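Long-range contact in CHAD domain protein (Streptomyces chartreusis, PDB 6RN5), which is a phosin, a CHAD-domain protein that binds copper ions and probably polyphosphate: residues 318-323 with 349-354. Numbering follows the deposited sequence.
Sequences RDASEA and ADQRHE. With CU (copper (II) ion), chain C; SO4 (sulfate ion), chain F.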
loop_
_atom_site.group_PDB
_atom_site.type_symbol
_atom_site.label_atom_id
_atom_site.label_comp_id
_atom_site.label_asym_id
_atom_site.label_seq_id
_atom_site.Cartn_x
_atom_site.Cartn_y
_atom_site.Cartn_z
ATOM N N ARG A 318 -2.208 16.942 3.540
ATOM C CA ARG A 318 -3.284 17.307 4.405
ATOM C C ARG A 318 -4.588 16.672 3.936
ATOM O O ARG A 318 -5.306 16.103 4.744
ATOM C CB ARG A 318 -3.405 18.834 4.436
ATOM C CG ARG A 318 -4.281 19.379 5.555
ATOM C CD ARG A 318 -5.718 19.518 5.149
ATOM N NE ARG A 318 -5.901 20.441 4.031
ATOM C CZ ARG A 318 -6.340 21.698 4.140
ATOM N NH1 ARG A 318 -6.647 22.244 5.323
ATOM N NH2 ARG A 318 -6.491 22.413 3.039
ATOM N N ASP A 319 -4.873 16.760 2.637
ATOM C CA ASP A 319 -6.078 16.191 2.080
ATOM C C ASP A 319 -6.062 14.681 2.233
ATOM O O ASP A 319 -7.073 14.099 2.611
ATOM C CB ASP A 319 -6.265 16.551 0.577
ATOM C CG ASP A 319 -6.559 18.049 0.350
ATOM O OD1 ASP A 319 -6.870 18.795 1.303
ATOM O OD2 ASP A 319 -6.430 18.491 -0.797
ATOM N N ALA A 320 -4.940 14.034 1.922
ATOM C CA ALA A 320 -4.893 12.574 2.062
ATOM C C ALA A 320 -5.048 12.166 3.541
ATOM O O ALA A 320 -5.713 11.165 3.886
ATOM C CB ALA A 320 -3.599 12.032 1.475
ATOM N N SER A 321 -4.412 12.930 4.426
ATOM C CA SER A 321 -4.547 12.695 5.842
ATOM C C SER A 321 -6.009 12.736 6.289
ATOM O O SER A 321 -6.482 11.814 6.968
ATOM C CB SER A 321 -3.715 13.715 6.616
ATOM O OG SER A 321 -3.868 13.523 7.994
ATOM N N GLU A 322 -6.735 13.764 5.869
ATOM C CA GLU A 322 -8.110 13.966 6.317
ATOM C C GLU A 322 -9.030 12.933 5.624
ATOM O O GLU A 322 -9.997 12.440 6.199
ATOM C CB GLU A 322 -8.603 15.400 6.009
ATOM C CG GLU A 322 -8.211 16.503 6.987
ATOM C CD GLU A 322 -8.770 16.291 8.402
ATOM O OE1 GLU A 322 -9.891 15.758 8.591
ATOM O OE2 GLU A 322 -8.079 16.636 9.371
ATOM N N ALA A 323 -8.722 12.601 4.389
ATOM C CA ALA A 323 -9.485 11.597 3.730
ATOM C C ALA A 323 -9.326 10.239 4.415
ATOM O O ALA A 323 -10.308 9.505 4.569
ATOM C CB ALA A 323 -9.093 11.509 2.283
ATOM N N ALA A 349 -5.855 2.826 4.002
ATOM C CA ALA A 349 -4.477 2.482 3.749
ATOM C C ALA A 349 -3.945 3.208 2.513
ATOM O O ALA A 349 -2.849 3.816 2.531
ATOM C CB ALA A 349 -4.348 0.967 3.570
ATOM N N ASP A 350 -4.731 3.160 1.444
ATOM C CA ASP A 350 -4.439 3.927 0.260
ATOM C C ASP A 350 -4.125 5.403 0.546
ATOM O O ASP A 350 -3.122 5.955 0.058
ATOM C CB ASP A 350 -5.647 3.865 -0.704
ATOM C CG ASP A 350 -5.361 4.565 -1.998
ATOM O OD1 ASP A 350 -4.564 3.992 -2.768
ATOM O OD2 ASP A 350 -5.907 5.667 -2.228
ATOM N N GLN A 351 -4.975 6.049 1.334
ATOM C CA GLN A 351 -4.797 7.477 1.582
ATOM C C GLN A 351 -3.595 7.699 2.511
ATOM O O GLN A 351 -2.901 8.694 2.382
ATOM C CB GLN A 351 -6.095 8.108 2.115
ATOM C CG GLN A 351 -7.231 8.016 1.087
ATOM C CD GLN A 351 -6.917 8.850 -0.131
ATOM O OE1 GLN A 351 -6.772 10.079 -0.012
ATOM N NE2 GLN A 351 -6.721 8.186 -1.292
ATOM N N ARG A 352 -3.304 6.755 3.396
ATOM C CA ARG A 352 -2.082 6.869 4.189
ATOM C C ARG A 352 -0.845 6.685 3.313
ATOM O O ARG A 352 0.190 7.330 3.545
ATOM C CB ARG A 352 -2.061 5.872 5.341
ATOM C CG ARG A 352 -3.078 6.143 6.407
ATOM C CD ARG A 352 -3.008 7.582 6.917
ATOM N NE ARG A 352 -1.692 8.033 7.402
ATOM C CZ ARG A 352 -1.443 9.250 7.899
ATOM N NH1 ARG A 352 -2.394 10.179 7.970
ATOM N NH2 ARG A 352 -0.236 9.550 8.344
ATOM N N HIS A 353 -0.959 5.854 2.268
ATOM C CA HIS A 353 0.131 5.742 1.283
ATOM C C HIS A 353 0.325 7.037 0.523
ATOM O O HIS A 353 1.454 7.387 0.242
ATOM C CB HIS A 353 -0.027 4.523 0.329
ATOM C CG HIS A 353 -0.074 3.212 1.051
ATOM N ND1 HIS A 353 0.580 3.004 2.251
ATOM C CD2 HIS A 353 -0.724 2.050 0.770
ATOM C CE1 HIS A 353 0.344 1.768 2.672
ATOM N NE2 HIS A 353 -0.437 1.168 1.790
ATOM N N GLU A 354 -0.757 7.743 0.218
ATOM C CA GLU A 354 -0.661 9.073 -0.401
ATOM C C GLU A 354 -0.031 10.075 0.578
ATOM O O GLU A 354 0.675 10.963 0.165
ATOM C CB GLU A 354 -2.017 9.589 -0.855
ATOM C CG GLU A 354 -2.688 8.779 -1.961
ATOM C CD GLU A 354 -2.081 8.998 -3.363
ATOM O OE1 GLU A 354 -1.261 9.929 -3.542
ATOM O OE2 GLU A 354 -2.426 8.239 -4.300
HETATM CU CU CU C . -1.968 -0.639 1.001
HETATM S S SO4 F . -7.099 26.054 4.806
HETATM O O1 SO4 F . -7.487 27.477 5.047
HETATM O O2 SO4 F . -6.776 25.876 3.385
HETATM O O3 SO4 F . -5.904 25.639 5.643
HETATM O O4 SO4 F . -8.303 25.241 5.088
HETATM O O HOH W 1 -5.241 10.132 8.586
#
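A320 and Q351 bring the two helices together, their CA atoms 5.1 Å apart. A320 CB lies against the backbone of the other helix, 3.5 Å from Q351 O, and also touches E354 CB. In Q351, CG lies anti to the carbonyl carbon (chi1 -63°), the chain then bends at chi2, and OE1 comes within 3.6 Å of A323 CB. Its amide is tied at both ends, with NE2 giving a 2.8 Å hydrogen bond to D350 OD2 and OE1 bonded to R111 of helix 82-120. An alanine in place of Q351 would probably leave R111 without this acceptor and open a gap beside A323. Segments 318-323 and 349-354, of helices 305-331 and 338-366 in the all-helical CHAD fold, run nearly antiparallel (160°), their axes 8.0 Å apart at the closest, consistent with the small A320 and A323 between them. R352 brings its guanidinium edge toward S321, NH1 standing 3.7 Å from OG without a direct bond; a water joins R352 NH1 to S321 O, while D274 salt-bridges R352 NH2 through one carboxylate oxygen and hydrogen-bonds S321 OG through the other. Pointing away from this interface, H353 NE2 binds a copper ion at 2.5 Å, shared with H353 of the second subunit.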